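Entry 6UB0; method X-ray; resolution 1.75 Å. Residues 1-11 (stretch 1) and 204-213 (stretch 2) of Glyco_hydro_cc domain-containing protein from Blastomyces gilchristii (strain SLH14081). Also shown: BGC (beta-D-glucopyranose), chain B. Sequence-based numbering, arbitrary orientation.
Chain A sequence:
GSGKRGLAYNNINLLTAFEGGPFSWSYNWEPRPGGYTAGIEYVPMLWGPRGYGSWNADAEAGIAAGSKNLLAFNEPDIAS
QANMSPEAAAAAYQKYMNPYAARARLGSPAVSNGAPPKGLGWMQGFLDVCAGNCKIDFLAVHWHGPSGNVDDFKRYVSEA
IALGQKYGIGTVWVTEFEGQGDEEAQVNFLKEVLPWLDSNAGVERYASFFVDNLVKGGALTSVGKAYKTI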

# COMPACT_ATOMS: atom_id res chain seq x y z
N GLY A 1 0.96 -17.38 -7.42
CA GLY A 1 1.68 -17.45 -6.11
C GLY A 1 0.70 -17.37 -4.95
O GLY A 1 -0.35 -18.02 -5.03
N SER A 2 0.99 -16.55 -3.93
CA SER A 2 0.10 -16.32 -2.76
C SER A 2 -1.15 -15.52 -3.14
O SER A 2 -2.12 -15.47 -2.32
CB SER A 2 0.86 -15.56 -1.72
OG SER A 2 1.19 -14.26 -2.24
N GLY A 3 -1.09 -14.80 -4.27
CA GLY A 3 -2.14 -13.88 -4.73
C GLY A 3 -2.12 -12.57 -3.98
O GLY A 3 -3.11 -11.76 -4.20
N LYS A 4 -1.08 -12.33 -3.15
CA LYS A 4 -0.86 -11.10 -2.32
C LYS A 4 0.01 -10.05 -3.04
O LYS A 4 -0.07 -8.86 -2.64
CB LYS A 4 -0.18 -11.35 -0.98
CG LYS A 4 -0.73 -12.44 -0.08
CD LYS A 4 0.06 -12.50 1.20
CE LYS A 4 -0.36 -13.60 2.16
NZ LYS A 4 0.44 -13.53 3.42
N ARG A 5 0.82 -10.43 -4.03
CA ARG A 5 1.86 -9.53 -4.59
C ARG A 5 1.29 -8.50 -5.58
O ARG A 5 0.61 -8.94 -6.56
CB ARG A 5 2.85 -10.41 -5.34
CG ARG A 5 4.16 -9.69 -5.63
CD ARG A 5 5.34 -10.62 -5.93
NE ARG A 5 5.61 -11.62 -4.90
CZ ARG A 5 6.48 -12.64 -5.02
NH1 ARG A 5 7.18 -12.78 -6.13
NH2 ARG A 5 6.62 -13.54 -4.06
N GLY A 6 1.68 -7.22 -5.42
CA GLY A 6 1.16 -6.05 -6.14
C GLY A 6 2.16 -5.37 -7.05
O GLY A 6 3.39 -5.43 -6.77
N LEU A 7 1.64 -4.59 -8.00
CA LEU A 7 2.43 -3.76 -8.94
C LEU A 7 2.11 -2.29 -8.64
O LEU A 7 1.07 -1.80 -9.09
CB LEU A 7 2.07 -4.18 -10.37
CG LEU A 7 2.55 -5.60 -10.76
CD1 LEU A 7 2.00 -5.95 -12.13
CD2 LEU A 7 4.07 -5.70 -10.73
N ALA A 8 3.03 -1.60 -7.95
CA ALA A 8 2.95 -0.17 -7.60
C ALA A 8 3.64 0.64 -8.73
O ALA A 8 4.82 0.48 -8.94
CB ALA A 8 3.62 0.02 -6.27
N TYR A 9 2.91 1.45 -9.49
CA TYR A 9 3.48 2.07 -10.72
C TYR A 9 3.09 3.52 -10.89
O TYR A 9 2.18 4.02 -10.25
CB TYR A 9 2.94 1.38 -11.98
CG TYR A 9 1.48 1.52 -12.25
CD1 TYR A 9 0.52 0.73 -11.60
CD2 TYR A 9 1.00 2.48 -13.13
CE1 TYR A 9 -0.82 0.83 -11.91
CE2 TYR A 9 -0.34 2.59 -13.41
CZ TYR A 9 -1.26 1.80 -12.78
OH TYR A 9 -2.56 1.94 -13.12
N ASN A 10 3.83 4.19 -11.75
CA ASN A 10 3.45 5.51 -12.32
C ASN A 10 3.12 5.34 -13.81
O ASN A 10 2.02 5.75 -14.26
CB ASN A 10 4.55 6.53 -12.03
CG ASN A 10 4.65 7.00 -10.59
OD1 ASN A 10 5.64 7.64 -10.25
ND2 ASN A 10 3.66 6.73 -9.75
N ASN A 11 4.00 4.67 -14.55
CA ASN A 11 3.87 4.46 -16.02
C ASN A 11 3.13 3.14 -16.28
O ASN A 11 3.68 2.10 -15.95
CB ASN A 11 5.25 4.45 -16.67
CG ASN A 11 5.20 4.34 -18.18
OD1 ASN A 11 4.14 4.09 -18.77
ND2 ASN A 11 6.36 4.49 -18.81
C2 BGC B . 4.22 10.04 -4.23
C3 BGC B . 3.38 9.60 -5.39
C4 BGC B . 4.32 8.96 -6.38
C5 BGC B . 5.11 7.82 -5.71
C6 BGC B . 6.21 7.08 -6.49
C1 BGC B . 5.05 8.92 -3.65
O2 BGC B . 3.29 10.49 -3.24
O3 BGC B . 2.54 10.67 -5.93
O4 BGC B . 3.44 8.56 -7.44
O5 BGC B . 5.90 8.29 -4.61
O6 BGC B . 7.06 8.10 -7.10
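Stretch 2 204-213: ERYASFFVDN

Stretch 2 runs alongside stretch 1 in the same general direction. Each contributes a short strand, around residues 5-8 and 205-208; the two axes come within 4.6 Å, and their N-to-C directions diverge by 44° (signed crossing angle -44°). The backbones are in register from K4 opposite R205, through R5 opposite Y206 (CA to CA 5.3 Å), to G6 opposite A207. Further on the pairing shifts by one residue, so that A8 lies nearest F210 and Y9 nearest V211. Between these two segments S208 and F209 of stretch 2 stand against the single residue L7. The backbone stays extended through F210, although the peptide bond preceding F210 is cis, and from about V211 the chain enters a weakly bonded helix. Together the stretches bury 760 Å², although touching residues are at least 199 positions apart in sequence.

Backbone hydrogen bonds fix the two ends of this alignment. At the first, Y206 N donates to K4 O at 2.9 Å, and G6 N makes a weak bond to Y206 O at 2.7 Å, where the N-H...O angle is only 124°. These two bonds flank R5 and form a single parallel bridge between R5 and Y206. The K4 carbonyl also receives a CA-H...O contact from R205, with R205 CA 3.3 Å from K4 O. At the second end, V211 N donates to A8 O at 2.9 Å, after the cis peptide. The gap between is filled by a water that donates to G6 O (3.0 Å) and S208 O (2.8 Å) and accepts from A8 N (2.8 Å), thereby linking the strands where no direct backbone bond joins them.

Side-chain polar contacts reinforce both ends. The CA-to-CB bond of Y206 points sideways, but its ring comes nearer to stretch 1, and R5 NE donates to Y206 OH at 2.9 Å; R5 NH2 adds a weak bond to Y206 OH at 3.3 Å. The hydroxyl lies at the edge of the guanidinium, near its plane, as such donation requires. The CA-to-CB bond of D212 points toward stretch 1, and its carboxylate holds the loop after the first strand with both oxygens: N10 N donates to D212 OD1 and N11 N to D212 OD2, each at 2.9 Å.

Packing completes the interface. R5 CA stands over the face of the Y206 ring, 4.3 Å from its centroid, in a CH-pi contact, while K4 CB approaches Y206 CE2 to 3.9 Å. G6 has no side chain, and a CB there would clash with Y206 O. A8 CB packs against A207 CB at 4.0 Å and F210 CB at 4.1 Å; V211 meets L7 through CG2 to L7 CD2 (3.8 Å) and Y9 through CB to Y9 CB (4.1 Å).

The glucose lies beside this junction. N10 ND2 donates to BGC O4 at 3.0 Å, and BGC C6 sits over one face of the F210 ring, so residues from both stretches contact the sugar.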

# COMPACT_ATOMS: atom_id res chain seq x y z
N GLU A 204 -2.28 -9.28 4.05
CA GLU A 204 -3.27 -9.62 3.00
C GLU A 204 -2.66 -9.37 1.62
O GLU A 204 -2.90 -10.20 0.72
CB GLU A 204 -4.57 -8.80 3.11
CG GLU A 204 -5.63 -9.07 2.04
CD GLU A 204 -7.08 -8.68 2.32
OE1 GLU A 204 -7.96 -9.59 2.45
OE2 GLU A 204 -7.38 -7.49 2.36
N ARG A 205 -1.99 -8.23 1.45
CA ARG A 205 -1.41 -7.78 0.15
C ARG A 205 -0.16 -6.94 0.37
O ARG A 205 -0.01 -6.34 1.47
CB ARG A 205 -2.42 -7.01 -0.69
CG ARG A 205 -3.45 -7.90 -1.39
CD ARG A 205 -4.26 -7.10 -2.40
NE ARG A 205 -5.05 -7.91 -3.31
CZ ARG A 205 -5.95 -7.45 -4.17
NH1 ARG A 205 -6.19 -6.15 -4.24
NH2 ARG A 205 -6.58 -8.29 -4.97
N TYR A 206 0.77 -6.95 -0.60
CA TYR A 206 1.99 -6.09 -0.51
C TYR A 206 2.46 -5.67 -1.91
O TYR A 206 2.08 -6.35 -2.88
CB TYR A 206 3.09 -6.75 0.32
CG TYR A 206 3.59 -8.04 -0.29
CD1 TYR A 206 4.47 -8.02 -1.35
CD2 TYR A 206 3.10 -9.27 0.14
CE1 TYR A 206 4.89 -9.19 -1.95
CE2 TYR A 206 3.53 -10.45 -0.44
CZ TYR A 206 4.38 -10.40 -1.53
OH TYR A 206 4.77 -11.56 -2.12
N ALA A 207 3.35 -4.67 -1.96
CA ALA A 207 3.98 -4.14 -3.19
C ALA A 207 5.37 -3.62 -2.86
O ALA A 207 5.54 -2.69 -2.04
CB ALA A 207 3.16 -3.05 -3.79
N SER A 208 6.37 -4.19 -3.50
CA SER A 208 7.73 -3.62 -3.45
C SER A 208 7.72 -2.29 -4.15
O SER A 208 6.89 -2.10 -5.09
CB SER A 208 8.76 -4.52 -4.06
OG SER A 208 9.90 -4.55 -3.22
N PHE A 209 8.59 -1.39 -3.70
CA PHE A 209 8.62 0.00 -4.18
C PHE A 209 9.75 0.17 -5.19
O PHE A 209 10.89 0.18 -4.80
CB PHE A 209 8.78 0.95 -2.98
CG PHE A 209 8.86 2.40 -3.35
CD1 PHE A 209 7.73 3.18 -3.51
CD2 PHE A 209 10.11 3.01 -3.52
CE1 PHE A 209 7.82 4.52 -3.82
CE2 PHE A 209 10.19 4.35 -3.86
CZ PHE A 209 9.07 5.12 -3.98
N PHE A 210 9.48 0.36 -6.49
CA PHE A 210 8.22 0.17 -7.18
C PHE A 210 8.52 -0.19 -8.65
O PHE A 210 9.71 -0.19 -9.05
CB PHE A 210 7.35 1.41 -7.13
CG PHE A 210 7.84 2.72 -7.74
CD1 PHE A 210 9.03 3.30 -7.38
CD2 PHE A 210 7.03 3.37 -8.66
CE1 PHE A 210 9.42 4.50 -7.94
CE2 PHE A 210 7.42 4.57 -9.22
CZ PHE A 210 8.61 5.13 -8.84
N VAL A 211 7.48 -0.47 -9.42
CA VAL A 211 7.61 -0.98 -10.82
C VAL A 211 8.58 -0.07 -11.60
O VAL A 211 9.53 -0.56 -12.24
CB VAL A 211 6.22 -1.03 -11.48
CG1 VAL A 211 6.32 -1.03 -13.01
CG2 VAL A 211 5.41 -2.19 -10.93
N ASP A 212 8.38 1.24 -11.54
CA ASP A 212 9.11 2.16 -12.45
C ASP A 212 10.60 2.12 -12.12
O ASP A 212 11.36 2.55 -12.98
CB ASP A 212 8.59 3.59 -12.43
CG ASP A 212 7.13 3.66 -12.81
OD1 ASP A 212 6.37 2.84 -12.27
OD2 ASP A 212 6.76 4.52 -13.67
N ASN A 213 11.00 1.69 -10.92
CA ASN A 213 12.44 1.61 -10.59
C ASN A 213 12.94 0.20 -10.90
O ASN A 213 14.14 0.02 -10.89
CB ASN A 213 12.77 1.95 -9.13
CG ASN A 213 12.63 3.42 -8.78
OD1 ASN A 213 12.41 4.28 -9.62
ND2 ASN A 213 12.80 3.74 -7.52
O HOH W 1 5.26 -3.11 -7.11